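Protein argonaute (Aquifex aeolicus, PDB 1YVU) uses short single-stranded DNA guides to bind complementary RNA targets and, with divalent metal ions, cleaves the target strand. Local coordinates at residues F560-L574 against Y589-R601. Numbering follows the deposited sequence.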
ATOM      1  N   PHE A 560     -31.671   1.704   3.377  1.00 44.48           N
ATOM      2  CA  PHE A 560     -31.246   2.895   2.683  1.00 43.60           C
ATOM      3  C   PHE A 560     -32.170   3.050   1.489  1.00 46.15           C
ATOM      4  O   PHE A 560     -32.160   2.243   0.548  1.00 39.18           O
ATOM      5  CB  PHE A 560     -29.790   2.793   2.265  1.00 35.48           C
ATOM      6  CG  PHE A 560     -28.842   3.070   3.375  1.00 33.75           C
ATOM      7  CD1 PHE A 560     -28.215   2.013   4.060  1.00 34.79           C
ATOM      8  CD2 PHE A 560     -28.585   4.396   3.774  1.00 37.66           C
ATOM      9  CE1 PHE A 560     -27.336   2.259   5.148  1.00 31.22           C
ATOM     10  CE2 PHE A 560     -27.709   4.673   4.862  1.00 36.47           C
ATOM     11  CZ  PHE A 560     -27.081   3.593   5.554  1.00 39.48           C
ATOM     12  N   LYS A 561     -32.999   4.083   1.585  1.00 50.95           N
ATOM     13  CA  LYS A 561     -33.998   4.436   0.588  1.00 51.00           C
ATOM     14  C   LYS A 561     -33.336   5.016  -0.663  1.00 45.44           C
ATOM     15  O   LYS A 561     -32.176   5.437  -0.642  1.00 39.51           O
ATOM     16  CB  LYS A 561     -35.000   5.427   1.208  1.00 56.66           C
ATOM     17  CG  LYS A 561     -35.459   5.026   2.614  1.00 57.01           C
ATOM     18  CD  LYS A 561     -35.798   6.232   3.483  1.00 67.99           C
ATOM     19  CE  LYS A 561     -35.846   5.846   4.967  1.00 73.17           C
ATOM     20  NZ  LYS A 561     -36.442   6.919   5.829  1.00 75.43           N
ATOM     21  N   LYS A 562     -34.091   4.974  -1.757  1.00 50.59           N
ATOM     22  CA  LYS A 562     -33.709   5.459  -3.089  1.00 54.91           C
ATOM     23  C   LYS A 562     -33.373   6.957  -3.015  1.00 48.93           C
ATOM     24  O   LYS A 562     -34.172   7.740  -2.512  1.00 49.72           O
ATOM     25  CB  LYS A 562     -34.902   5.183  -4.040  1.00 56.32           C
ATOM     26  CG  LYS A 562     -34.795   5.541  -5.537  1.00 55.69           C
ATOM     27  CD  LYS A 562     -36.108   5.124  -6.248  1.00 64.16           C
ATOM     28  CE  LYS A 562     -36.196   5.555  -7.720  1.00 60.52           C
ATOM     29  NZ  LYS A 562     -37.291   4.868  -8.479  1.00 57.50           N
ATOM     30  N   GLY A 563     -32.144   7.313  -3.391  1.00 47.62           N
ATOM     31  CA  GLY A 563     -31.719   8.707  -3.381  1.00 37.74           C
ATOM     32  C   GLY A 563     -30.884   9.142  -2.194  1.00 34.42           C
ATOM     33  O   GLY A 563     -30.805  10.341  -1.860  1.00 31.32           O
ATOM     34  N   SER A 564     -30.284   8.157  -1.535  1.00 32.25           N
ATOM     35  CA  SER A 564     -29.427   8.420  -0.393  1.00 29.87           C
ATOM     36  C   SER A 564     -27.979   8.517  -0.917  1.00 24.92           C
ATOM     37  O   SER A 564     -27.607   7.799  -1.858  1.00 24.91           O
ATOM     38  CB  SER A 564     -29.641   7.350   0.689  1.00 21.11           C
ATOM     39  OG  SER A 564     -29.469   6.056   0.183  1.00 20.42           O
ATOM     40  N   LYS A 565     -27.215   9.477  -0.377  1.00 22.77           N
ATOM     41  CA  LYS A 565     -25.825   9.726  -0.796  1.00 18.65           C
ATOM     42  C   LYS A 565     -24.862   8.734  -0.201  1.00 21.93           C
ATOM     43  O   LYS A 565     -24.834   8.535   1.015  1.00 19.93           O
ATOM     44  CB  LYS A 565     -25.392  11.150  -0.451  1.00 18.49           C
ATOM     45  CG  LYS A 565     -23.986  11.517  -0.856  1.00  9.49           C
ATOM     46  CD  LYS A 565     -23.830  11.761  -2.336  1.00 24.48           C
ATOM     47  CE  LYS A 565     -24.296  13.132  -2.757  1.00 29.42           C
ATOM     48  NZ  LYS A 565     -23.717  14.201  -1.884  1.00 42.55           N
ATOM     49  N   ILE A 566     -24.110   8.069  -1.076  1.00 24.36           N
ATOM     50  CA  ILE A 566     -23.163   7.069  -0.633  1.00 21.67           C
ATOM     51  C   ILE A 566     -21.712   7.308  -1.051  1.00 24.34           C
ATOM     52  O   ILE A 566     -21.376   7.380  -2.230  1.00 19.82           O
ATOM     53  CB  ILE A 566     -23.685   5.654  -0.983  1.00 27.10           C
ATOM     54  CG1 ILE A 566     -24.850   5.311  -0.035  1.00 34.62           C
ATOM     55  CG2 ILE A 566     -22.614   4.612  -0.794  1.00 26.00           C
ATOM     56  CD1 ILE A 566     -25.656   4.085  -0.353  1.00 43.86           C
ATOM     57  N   VAL A 567     -20.861   7.447  -0.042  1.00 24.59           N
ATOM     58  CA  VAL A 567     -19.438   7.650  -0.250  1.00 24.25           C
ATOM     59  C   VAL A 567     -18.711   6.327  -0.083  1.00 21.73           C
ATOM     60  O   VAL A 567     -18.829   5.679   0.957  1.00 28.45           O
ATOM     61  CB  VAL A 567     -18.863   8.681   0.720  1.00 21.21           C
ATOM     62  CG1 VAL A 567     -17.379   8.856   0.487  1.00 23.47           C
ATOM     63  CG2 VAL A 567     -19.565  10.010   0.529  1.00 20.94           C
ATOM     64  N   VAL A 568     -17.969   5.941  -1.120  1.00 21.64           N
ATOM     65  CA  VAL A 568     -17.226   4.702  -1.106  1.00 19.37           C
ATOM     66  C   VAL A 568     -15.766   5.016  -1.070  1.00 19.83           C
ATOM     67  O   VAL A 568     -15.303   5.872  -1.806  1.00 22.22           O
ATOM     68  CB  VAL A 568     -17.514   3.812  -2.350  1.00 23.07           C
ATOM     69  CG1 VAL A 568     -16.684   2.500  -2.317  1.00 13.26           C
ATOM     70  CG2 VAL A 568     -19.001   3.494  -2.439  1.00 21.85           C
ATOM     71  N   HIS A 569     -15.047   4.347  -0.176  1.00 18.39           N
ATOM     72  CA  HIS A 569     -13.598   4.505  -0.056  1.00 15.57           C
ATOM     73  C   HIS A 569     -13.047   3.175  -0.449  1.00 15.92           C
ATOM     74  O   HIS A 569     -13.483   2.128   0.069  1.00 16.78           O
ATOM     75  CB  HIS A 569     -13.164   4.791   1.374  1.00 16.36           C
ATOM     76  CG  HIS A 569     -13.615   6.115   1.911  1.00 17.86           C
ATOM     77  ND1 HIS A 569     -13.291   6.538   3.185  1.00 14.57           N
ATOM     78  CD2 HIS A 569     -14.348   7.109   1.358  1.00 19.96           C
ATOM     79  CE1 HIS A 569     -13.809   7.735   3.387  1.00 13.82           C
ATOM     80  NE2 HIS A 569     -14.455   8.108   2.297  1.00 13.61           N
ATOM     81  N   ARG A 570     -12.129   3.213  -1.405  1.00 18.68           N
ATOM     82  CA  ARG A 570     -11.492   2.010  -1.899  1.00 20.79           C
ATOM     83  C   ARG A 570     -10.088   2.026  -1.373  1.00 25.20           C
ATOM     84  O   ARG A 570      -9.353   3.001  -1.582  1.00 32.07           O
ATOM     85  CB  ARG A 570     -11.500   1.970  -3.422  1.00  8.15           C
ATOM     86  CG  ARG A 570     -10.856   0.729  -4.004  1.00 13.22           C
ATOM     87  CD  ARG A 570     -11.599  -0.535  -3.637  1.00 15.45           C
ATOM     88  NE  ARG A 570     -11.053  -1.708  -4.308  1.00 12.88           N
ATOM     89  CZ  ARG A 570      -9.939  -2.332  -3.952  1.00 15.32           C
ATOM     90  NH1 ARG A 570      -9.220  -1.890  -2.908  1.00 18.72           N
ATOM     91  NH2 ARG A 570      -9.581  -3.443  -4.600  1.00 10.22           N
ATOM     92  N   ASP A 571      -9.712   0.924  -0.731  1.00 27.45           N
ATOM     93  CA  ASP A 571      -8.397   0.770  -0.145  1.00 36.31           C
ATOM     94  C   ASP A 571      -7.333   0.827  -1.227  1.00 38.77           C
ATOM     95  O   ASP A 571      -6.240   1.362  -1.025  1.00 43.63           O
ATOM     96  CB  ASP A 571      -8.362  -0.547   0.617  1.00 34.28           C
ATOM     97  CG  ASP A 571      -7.023  -0.826   1.300  1.00 39.14           C
ATOM     98  OD1 ASP A 571      -6.071  -1.288   0.602  1.00 37.56           O
ATOM     99  OD2 ASP A 571      -6.949  -0.639   2.543  1.00 39.47           O
ATOM    100  N   GLY A 572      -7.660   0.330  -2.399  1.00 41.79           N
ATOM    101  CA  GLY A 572      -6.649   0.373  -3.424  1.00 46.42           C
ATOM    102  C   GLY A 572      -7.087   1.287  -4.510  1.00 51.25           C
ATOM    103  O   GLY A 572      -7.764   2.289  -4.271  1.00 50.06           O
ATOM    104  N   ARG A 573      -6.613   0.947  -5.700  1.00 51.51           N
ATOM    105  CA  ARG A 573      -6.967   1.653  -6.905  1.00 54.88           C
ATOM    106  C   ARG A 573      -8.207   0.901  -7.403  1.00 54.64           C
ATOM    107  O   ARG A 573      -8.256  -0.335  -7.377  1.00 58.59           O
ATOM    108  CB  ARG A 573      -5.815   1.633  -7.949  1.00 57.90           C
ATOM    109  CG  ARG A 573      -4.762   2.776  -7.829  1.00 65.25           C
ATOM    110  CD  ARG A 573      -4.125   3.183  -9.205  1.00 64.76           C
ATOM    111  NE  ARG A 573      -3.154   4.302  -9.139  1.00 63.94           N
ATOM    112  CZ  ARG A 573      -3.305   5.504  -9.712  1.00 65.04           C
ATOM    113  NH1 ARG A 573      -4.399   5.802 -10.404  1.00 63.20           N
ATOM    114  NH2 ARG A 573      -2.327   6.402  -9.632  1.00 62.70           N
ATOM    115  N   LEU A 574      -9.255   1.656  -7.697  1.00 53.87           N
ATOM    116  CA  LEU A 574     -10.497   1.111  -8.219  1.00 50.19           C
ATOM    117  C   LEU A 574     -10.255   0.636  -9.650  1.00 56.75           C
ATOM    118  O   LEU A 574      -9.960   1.451 -10.534  1.00 60.15           O
ATOM    119  CB  LEU A 574     -11.540   2.215  -8.255  1.00 40.97           C
ATOM    120  CG  LEU A 574     -12.560   2.355  -7.155  1.00 33.92           C
ATOM    121  CD1 LEU A 574     -13.175   3.715  -7.231  1.00 33.48           C
ATOM    122  CD2 LEU A 574     -13.597   1.281  -7.293  1.00 34.91           C
ATOM    123  N   TYR A 589     -30.232   0.755  -7.838  1.00 31.01           N
ATOM    124  CA  TYR A 589     -30.847   0.972  -6.516  1.00 31.72           C
ATOM    125  C   TYR A 589     -31.214   2.422  -6.273  1.00 32.67           C
ATOM    126  O   TYR A 589     -31.726   2.772  -5.195  1.00 32.40           O
ATOM    127  CB  TYR A 589     -29.917   0.535  -5.394  1.00 35.01           C
ATOM    128  CG  TYR A 589     -29.706  -0.943  -5.258  1.00 32.05           C
ATOM    129  CD1 TYR A 589     -28.813  -1.612  -6.103  1.00 33.38           C
ATOM    130  CD2 TYR A 589     -30.354  -1.686  -4.252  1.00 27.35           C
ATOM    131  CE1 TYR A 589     -28.557  -3.000  -5.959  1.00 33.59           C
ATOM    132  CE2 TYR A 589     -30.098  -3.080  -4.093  1.00 31.71           C
ATOM    133  CZ  TYR A 589     -29.193  -3.725  -4.955  1.00 30.47           C
ATOM    134  OH  TYR A 589     -28.890  -5.063  -4.832  1.00 35.29           O
ATOM    135  N   GLY A 590     -30.870   3.257  -7.251  1.00 30.95           N
ATOM    136  CA  GLY A 590     -31.154   4.678  -7.211  1.00 31.76           C
ATOM    137  C   GLY A 590     -30.395   5.442  -6.150  1.00 34.31           C
ATOM    138  O   GLY A 590     -31.008   6.232  -5.446  1.00 38.61           O
ATOM    139  N   TYR A 591     -29.094   5.169  -5.998  1.00 34.48           N
ATOM    140  CA  TYR A 591     -28.237   5.868  -5.010  1.00 33.50           C
ATOM    141  C   TYR A 591     -27.337   6.957  -5.651  1.00 26.92           C
ATOM    142  O   TYR A 591     -26.972   6.847  -6.832  1.00 24.06           O
ATOM    143  CB  TYR A 591     -27.304   4.879  -4.252  1.00 25.09           C
ATOM    144  CG  TYR A 591     -27.954   3.825  -3.371  1.00 18.08           C
ATOM    145  CD1 TYR A 591     -29.130   4.104  -2.631  1.00 22.81           C
ATOM    146  CD2 TYR A 591     -27.400   2.521  -3.291  1.00 21.30           C
ATOM    147  CE1 TYR A 591     -29.756   3.100  -1.834  1.00 27.31           C
ATOM    148  CE2 TYR A 591     -28.012   1.488  -2.493  1.00 24.52           C
ATOM    149  CZ  TYR A 591     -29.196   1.791  -1.772  1.00 25.89           C
ATOM    150  OH  TYR A 591     -29.849   0.805  -1.045  1.00 27.99           O
ATOM    151  N   SER A 592     -27.009   8.000  -4.874  1.00 30.06           N
ATOM    152  CA  SER A 592     -26.090   9.058  -5.328  1.00 29.46           C
ATOM    153  C   SER A 592     -24.676   8.626  -4.839  1.00 27.94           C
ATOM    154  O   SER A 592     -24.350   8.668  -3.644  1.00 20.61           O
ATOM    155  CB  SER A 592     -26.503  10.452  -4.807  1.00 25.43           C
ATOM    156  OG  SER A 592     -25.690  11.485  -5.356  1.00 15.35           O
ATOM    157  N   LEU A 593     -23.896   8.115  -5.790  1.00 26.15           N
ATOM    158  CA  LEU A 593     -22.560   7.619  -5.556  1.00 22.85           C
ATOM    159  C   LEU A 593     -21.410   8.593  -5.657  1.00 27.96           C
ATOM    160  O   LEU A 593     -21.393   9.483  -6.515  1.00 34.58           O
ATOM    161  CB  LEU A 593     -22.270   6.483  -6.508  1.00 24.56           C
ATOM    162  CG  LEU A 593     -22.219   5.068  -5.938  1.00 31.63           C
ATOM    163  CD1 LEU A 593     -23.545   4.630  -5.357  1.00 24.68           C
ATOM    164  CD2 LEU A 593     -21.850   4.156  -7.073  1.00 25.16           C
ATOM    165  N   GLU A 594     -20.450   8.389  -4.751  1.00 28.73           N
ATOM    166  CA  GLU A 594     -19.197   9.131  -4.649  1.00 24.18           C
ATOM    167  C   GLU A 594     -18.153   8.030  -4.472  1.00 22.72           C
ATOM    168  O   GLU A 594     -18.222   7.245  -3.514  1.00 18.47           O
ATOM    169  CB  GLU A 594     -19.148  10.028  -3.412  1.00 21.71           C
ATOM    170  CG  GLU A 594     -20.286  11.008  -3.210  1.00 27.07           C
ATOM    171  CD  GLU A 594     -20.197  12.287  -4.040  1.00 38.50           C
ATOM    172  OE1 GLU A 594     -19.084  12.850  -4.208  1.00 31.39           O
ATOM    173  OE2 GLU A 594     -21.273  12.759  -4.480  1.00 35.55           O
ATOM    174  N   LEU A 595     -17.253   7.924  -5.449  1.00 14.50           N
ATOM    175  CA  LEU A 595     -16.187   6.926  -5.431  1.00 19.82           C
ATOM    176  C   LEU A 595     -14.819   7.511  -5.191  1.00 18.78           C
ATOM    177  O   LEU A 595     -14.361   8.406  -5.924  1.00 16.70           O
ATOM    178  CB  LEU A 595     -16.131   6.129  -6.734  1.00 24.55           C
ATOM    179  CG  LEU A 595     -17.353   5.315  -7.150  1.00 29.34           C
ATOM    180  CD1 LEU A 595     -17.052   4.606  -8.467  1.00 30.40           C
ATOM    181  CD2 LEU A 595     -17.761   4.337  -6.061  1.00 26.03           C
ATOM    182  N   LEU A 596     -14.172   7.022  -4.140  1.00 12.55           N
ATOM    183  CA  LEU A 596     -12.833   7.468  -3.808  1.00 16.54           C
ATOM    184  C   LEU A 596     -11.858   6.315  -3.764  1.00 19.80           C
ATOM    185  O   LEU A 596     -12.198   5.221  -3.315  1.00 21.19           O
ATOM    186  CB  LEU A 596     -12.788   8.181  -2.458  1.00 16.40           C
ATOM    187  CG  LEU A 596     -13.769   9.309  -2.164  1.00 15.31           C
ATOM    188  CD1 LEU A 596     -13.372   9.961  -0.903  1.00 16.17           C
ATOM    189  CD2 LEU A 596     -13.741  10.310  -3.245  1.00 14.14           C
ATOM    190  N   GLU A 597     -10.666   6.569  -4.290  1.00 17.82           N
ATOM    191  CA  GLU A 597      -9.543   5.633  -4.286  1.00 20.40           C
ATOM    192  C   GLU A 597      -8.691   6.182  -3.130  1.00 22.68           C
ATOM    193  O   GLU A 597      -8.633   7.408  -2.948  1.00 20.16           O
ATOM    194  CB  GLU A 597      -8.702   5.819  -5.549  1.00 20.10           C
ATOM    195  CG  GLU A 597      -8.990   4.977  -6.778  1.00 28.61           C
ATOM    196  CD  GLU A 597      -8.011   5.319  -7.939  1.00 34.07           C
ATOM    197  OE1 GLU A 597      -7.136   6.201  -7.745  1.00 34.53           O
ATOM    198  OE2 GLU A 597      -8.108   4.714  -9.047  1.00 36.69           O
ATOM    199  N   ILE A 598      -8.100   5.307  -2.309  1.00 21.76           N
ATOM    200  CA  ILE A 598      -7.228   5.776  -1.211  1.00 18.16           C
ATOM    201  C   ILE A 598      -5.869   5.113  -1.352  1.00 16.84           C
ATOM    202  O   ILE A 598      -5.685   3.965  -0.979  1.00 29.29           O
ATOM    203  CB  ILE A 598      -7.860   5.606   0.219  1.00 17.31           C
ATOM    204  CG1 ILE A 598      -9.007   6.610   0.393  1.00  9.39           C
ATOM    205  CG2 ILE A 598      -6.810   5.875   1.317  1.00  5.20           C
ATOM    206  CD1 ILE A 598      -9.769   6.451   1.654  1.00 14.22           C
ATOM    207  N   ILE A 599      -4.929   5.859  -1.923  1.00 20.18           N
ATOM    208  CA  ILE A 599      -3.580   5.379  -2.187  1.00 18.92           C
ATOM    209  C   ILE A 599      -2.624   5.753  -1.063  1.00 24.87           C
ATOM    210  O   ILE A 599      -2.290   6.935  -0.899  1.00 28.54           O
ATOM    211  CB  ILE A 599      -3.055   5.913  -3.572  1.00 15.38           C
ATOM    212  CG1 ILE A 599      -3.779   5.215  -4.724  1.00  8.75           C
ATOM    213  CG2 ILE A 599      -1.538   5.653  -3.755  1.00 15.83           C
ATOM    214  CD1 ILE A 599      -5.089   5.776  -5.076  1.00 11.95           C
ATOM    215  N   LYS A 600      -2.151   4.733  -0.337  1.00 28.08           N
ATOM    216  CA  LYS A 600      -1.230   4.924   0.783  1.00 25.21           C
ATOM    217  C   LYS A 600       0.243   4.794   0.446  1.00 27.51           C
ATOM    218  O   LYS A 600       1.085   5.435   1.083  1.00 27.68           O
ATOM    219  CB  LYS A 600      -1.589   4.015   1.964  1.00 27.74           C
ATOM    220  CG  LYS A 600      -1.970   2.591   1.655  1.00 25.19           C
ATOM    221  CD  LYS A 600      -3.462   2.423   1.464  1.00 31.33           C
ATOM    222  CE  LYS A 600      -3.743   1.021   0.931  1.00 31.10           C
ATOM    223  NZ  LYS A 600      -3.385  -0.076   1.900  1.00 31.93           N
ATOM    224  N   ARG A 601       0.528   4.016  -0.601  1.00 29.41           N
ATOM    225  CA  ARG A 601       1.896   3.764  -1.059  1.00 31.30           C
ATOM    226  C   ARG A 601       2.434   4.679  -2.192  1.00 28.92           C
ATOM    227  O   ARG A 601       1.703   5.041  -3.107  1.00 23.82           O
ATOM    228  CB  ARG A 601       2.019   2.286  -1.471  1.00 33.58           C
ATOM    229  CG  ARG A 601       2.694   1.363  -0.438  1.00 43.04           C
ATOM    230  CD  ARG A 601       2.453  -0.130  -0.738  1.00 47.69           C
ATOM    231  NE  ARG A 601       1.090  -0.539  -0.372  1.00 54.45           N
ATOM    232  CZ  ARG A 601       0.587  -1.774  -0.470  1.00 52.82           C
ATOM    233  NH1 ARG A 601       1.317  -2.779  -0.937  1.00 56.26           N
ATOM    234  NH2 ARG A 601      -0.658  -2.012  -0.068  1.00 52.74           N
TER
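I566 N donates to S592 O at 2.6 Å, almost straight at 177°, in the ladder of backbone bonds that joins the parallel strands 565-570 and 592-599. The ladder begins with S592 N to S564 O and ends with I598 N to R570 O. The links alternate: I566 O in turn receives E594 N, and V568 and R570 repeat the pattern with E594, L596 and I598.

At the entry to the ladder Y591 turns an edge of its ring toward the turn 561-564. CD1 of I566 sits over one ring face, 3.9 Å from the centroid in a CH-pi contact, while the carbonyl oxygens of F560 and K561 meet the ring edge. Y591 OH donates to F560 O at 3.2 Å. Losing the ring to an alanine here would probably leave that carbonyl without this donor and take away the ring face on which I566 CD1 packs. With CG anti to its carbonyl carbon, chi1 -64° sets the Y591 ring beside the turn, with S564 OG, itself bonded to K561 O, 3.4 Å from Y591 CD1.

Helix 576-589 connects the two strands, making a beta-alpha-beta unit of the RNase H fold of the PIWI domain. Beyond the first strand stands D571, by similarity a catalytic residue, close to D502 and D683, which hold the calcium ion.

Apolar side chains pack on both faces of the pair. V568 CB meets L595 CD2 at 3.8 Å, and L574 CD1 rests on L595 CB; on the other face H569 lies alongside L596, and I598 CD1 approaches H569 CB, while H569 ND1 is hydrogen-bonded to T678 OG1.

K600 NZ reaches D571 OD1 at 3.2 Å in a weakly bonded salt bridge, its chain crossing the aspartate nearly perpendicularly. K565 makes a long salt bridge to E594, whose carboxylate is bound by the backbone N of E649 and L650.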